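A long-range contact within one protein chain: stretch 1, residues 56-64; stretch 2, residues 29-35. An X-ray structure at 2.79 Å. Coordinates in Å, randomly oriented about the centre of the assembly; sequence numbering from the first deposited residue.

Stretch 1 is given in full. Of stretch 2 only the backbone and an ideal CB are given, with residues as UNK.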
# COMPACT_ATOMS: atom_id res chain seq x y z
N ILE A 56 0.08 -18.50 -5.17
CA ILE A 56 1.32 -18.42 -4.39
C ILE A 56 0.99 -18.50 -2.88
O ILE A 56 1.60 -19.32 -2.17
CB ILE A 56 2.16 -17.17 -4.76
CG1 ILE A 56 2.70 -17.33 -6.20
CG2 ILE A 56 3.32 -16.93 -3.75
CD1 ILE A 56 3.08 -16.05 -6.93
N GLN A 57 0.01 -17.70 -2.42
CA GLN A 57 -0.48 -17.72 -1.04
C GLN A 57 -1.01 -19.11 -0.68
O GLN A 57 -0.68 -19.62 0.38
CB GLN A 57 -1.57 -16.67 -0.83
CG GLN A 57 -1.03 -15.25 -0.85
CD GLN A 57 -2.04 -14.29 -0.30
OE1 GLN A 57 -2.35 -14.32 0.89
NE2 GLN A 57 -2.58 -13.45 -1.15
N ASP A 58 -1.76 -19.74 -1.60
CA ASP A 58 -2.30 -21.08 -1.45
C ASP A 58 -1.18 -22.07 -1.19
O ASP A 58 -1.25 -22.84 -0.23
CB ASP A 58 -3.08 -21.50 -2.72
CG ASP A 58 -4.45 -20.87 -2.90
OD1 ASP A 58 -4.82 -20.01 -2.08
OD2 ASP A 58 -5.15 -21.25 -3.86
N TYR A 59 -0.13 -22.02 -2.04
CA TYR A 59 1.02 -22.91 -1.95
C TYR A 59 1.70 -22.75 -0.58
O TYR A 59 1.84 -23.73 0.15
CB TYR A 59 2.02 -22.64 -3.10
CG TYR A 59 3.39 -23.26 -2.88
CD1 TYR A 59 4.42 -22.55 -2.29
CD2 TYR A 59 3.64 -24.58 -3.27
CE1 TYR A 59 5.66 -23.13 -2.04
CE2 TYR A 59 4.89 -25.17 -3.05
CZ TYR A 59 5.90 -24.44 -2.44
OH TYR A 59 7.13 -25.01 -2.23
N LEU A 60 2.07 -21.50 -0.24
CA LEU A 60 2.78 -21.15 0.97
C LEU A 60 1.98 -21.38 2.24
O LEU A 60 2.45 -22.10 3.12
CB LEU A 60 3.23 -19.69 0.90
CG LEU A 60 4.35 -19.39 -0.11
CD1 LEU A 60 4.57 -17.89 -0.25
CD2 LEU A 60 5.67 -20.12 0.26
N LEU A 61 0.78 -20.78 2.33
CA LEU A 61 -0.07 -20.82 3.52
C LEU A 61 -0.81 -22.15 3.73
O LEU A 61 -1.30 -22.38 4.83
CB LEU A 61 -1.06 -19.65 3.53
CG LEU A 61 -0.45 -18.25 3.39
CD1 LEU A 61 -1.52 -17.19 3.31
CD2 LEU A 61 0.50 -17.93 4.51
N GLN A 62 -0.87 -23.02 2.71
CA GLN A 62 -1.49 -24.34 2.92
C GLN A 62 -0.41 -25.40 2.94
O GLN A 62 -0.72 -26.57 3.17
CB GLN A 62 -2.55 -24.68 1.85
CG GLN A 62 -3.79 -23.80 1.86
CD GLN A 62 -4.57 -23.86 0.56
OE1 GLN A 62 -5.13 -22.86 0.13
NE2 GLN A 62 -4.63 -25.03 -0.08
N SER A 63 0.88 -24.99 2.72
CA SER A 63 2.11 -25.81 2.64
C SER A 63 1.89 -26.94 1.62
O SER A 63 1.71 -28.10 1.99
CB SER A 63 2.53 -26.32 4.01
OG SER A 63 3.88 -26.77 3.98
N LEU A 64 1.83 -26.56 0.32
CA LEU A 64 1.51 -27.46 -0.79
C LEU A 64 2.74 -28.13 -1.44
O LEU A 64 2.59 -28.82 -2.45
CB LEU A 64 0.67 -26.69 -1.83
CG LEU A 64 -0.86 -26.92 -1.88
CD1 LEU A 64 -1.49 -27.08 -0.49
CD2 LEU A 64 -1.57 -25.81 -2.63
N UNK A 29 0.94 -8.36 5.40
CA UNK A 29 1.92 -9.27 5.97
C UNK A 29 1.17 -10.53 6.40
O UNK A 29 0.33 -10.48 7.31
CB UNK A 29 2.67 -8.63 7.14
N UNK A 30 1.45 -11.66 5.74
CA UNK A 30 0.85 -12.95 6.08
C UNK A 30 1.91 -13.80 6.76
O UNK A 30 2.88 -14.22 6.12
CB UNK A 30 0.29 -13.65 4.84
N UNK A 31 1.76 -14.02 8.06
CA UNK A 31 2.70 -14.88 8.77
C UNK A 31 2.34 -16.33 8.55
O UNK A 31 1.15 -16.68 8.53
CB UNK A 31 2.72 -14.56 10.27
N UNK A 32 3.36 -17.17 8.40
CA UNK A 32 3.19 -18.61 8.28
C UNK A 32 4.46 -19.31 8.80
O UNK A 32 5.45 -18.66 9.18
CB UNK A 32 2.90 -19.00 6.83
N UNK A 33 4.40 -20.65 8.88
CA UNK A 33 5.49 -21.46 9.38
C UNK A 33 5.82 -22.54 8.38
O UNK A 33 4.94 -23.05 7.68
CB UNK A 33 5.14 -22.07 10.74
N UNK A 34 7.11 -22.87 8.30
CA UNK A 34 7.64 -23.88 7.42
C UNK A 34 8.61 -24.79 8.22
O UNK A 34 8.95 -24.50 9.38
CB UNK A 34 8.34 -23.23 6.22
N UNK A 35 8.99 -25.90 7.62
CA UNK A 35 9.87 -26.86 8.25
C UNK A 35 9.13 -28.08 8.76
O UNK A 35 7.90 -28.15 8.65
CB UNK A 35 10.63 -26.20 9.40

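Stretch 1 offers the strand a helical face built from Q57, L60 and L61, followed by the turn at S63. The two axes come within 8.5 Å and their N-to-C directions differ by 51°, so the strand passes over the helix obliquely, and the CA atoms of L61 and position 32 lie 6.2 Å apart.

Position 29 is an extended residue with nothing of stretch 1 within 5.5 Å of its ideal CB. The helix sets no rule here; beta-branched residues are at home at such backbone angles, but many others would serve. The deposited residue is I29, which makes no contact with the helix.

At position 30 the CB points toward stretch 1. Its ideal CB lies 4.3 Å from L61 CD1 and 4.8 Å from Q57 OE1, so a methyl and an amide oxygen wait side by side. A short apolar residue could use the methyl alone; a longer chain with aliphatic carbons and a donor near its end, such as lysine, arginine or glutamine, could answer both. The residue is R30. Its CD lies 4.1 Å from L61 CD1, and its NE donates a hydrogen bond to Q57 OE1 at 3.0 Å with an N-H...O angle of 147°. The acceptor sits at the edge of the guanidinium, near its plane, where the N-H bonds point. Q57 contributes by reach: its CB points sideways, but its end comes nearer to the strand.

Position 31 follows the strand's alternation: its CB points away, and no atom of stretch 1 lies within 5.5 Å of it. Polar or beta-branched residues would do equally well. It is H31, whose backbone O lies 4.3 Å from L61 CD2.

Position 32 turns back toward the helix, and its ideal CB is already 3.5 Å from L61 CD2. The neighbouring surface is leucine, with L60 O 4.9 Å from the same CB, so an apolar residue is called for. Leucine, isoleucine or methionine are plausible; an aromatic would gain from a flat face to lay against L60. F32 takes chi1 near +60° (p), and its ring lies over the side chain of L60. L60 CB lies over one face, 4.3 Å from the ring centroid and 23° off the normal, a CH-pi contact. L60 CD2 packs against F32 CZ at 3.7 Å, while L61 CD2 touches F32 CB at 3.5 Å. With 73 Å² covered by stretch 1, this is the largest share of any strand residue.

Position 33 points away again, and stretch 1 leaves its choice free. The lysine found there, K33, makes no contact with it.

At position 34 the CB points sideways and finds nothing within 5.5 Å, so only a side chain of some length can reach the helix's end. Leucine, isoleucine or methionine would fit. I34 extends CD1 to 4.2 Å from S63 OG, beside the Schellman turn.

Position 35 has phi/psi of 103/178, where a CB would jam against the preceding carbonyl O. That alone calls for glycine, and G35 it is.

Stretch 2 (29-35) IRHFKIG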
# COMPACT_ATOMS: atom_id res chain seq x y z
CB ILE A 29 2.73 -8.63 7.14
CG1 ILE A 29 3.56 -7.43 6.64
CG2 ILE A 29 3.62 -9.69 7.83
CD1 ILE A 29 4.21 -6.54 7.69
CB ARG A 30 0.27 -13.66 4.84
CG ARG A 30 -0.84 -12.92 4.14
CD ARG A 30 -2.19 -13.38 4.59
NE ARG A 30 -3.19 -13.19 3.54
CZ ARG A 30 -4.11 -12.24 3.54
NH1 ARG A 30 -4.18 -11.38 4.55
NH2 ARG A 30 -4.98 -12.15 2.55
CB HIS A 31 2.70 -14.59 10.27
CG HIS A 31 3.27 -13.27 10.63
ND1 HIS A 31 2.46 -12.17 10.83
CD2 HIS A 31 4.56 -12.91 10.81
CE1 HIS A 31 3.28 -11.17 11.13
NE2 HIS A 31 4.55 -11.57 11.13
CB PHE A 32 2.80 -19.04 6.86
CG PHE A 32 3.86 -18.97 5.80
CD1 PHE A 32 4.15 -17.78 5.16
CD2 PHE A 32 4.54 -20.12 5.40
CE1 PHE A 32 5.12 -17.72 4.16
CE2 PHE A 32 5.51 -20.06 4.40
CZ PHE A 32 5.79 -18.87 3.78
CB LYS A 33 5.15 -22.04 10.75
CG LYS A 33 5.97 -21.40 11.85
CD LYS A 33 5.13 -20.81 12.96
CE LYS A 33 6.03 -20.15 13.97
NZ LYS A 33 5.26 -19.28 14.91
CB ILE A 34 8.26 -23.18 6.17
CG1 ILE A 34 7.97 -23.99 4.88
CG2 ILE A 34 9.74 -22.82 6.31
CD1 ILE A 34 6.58 -23.56 4.11
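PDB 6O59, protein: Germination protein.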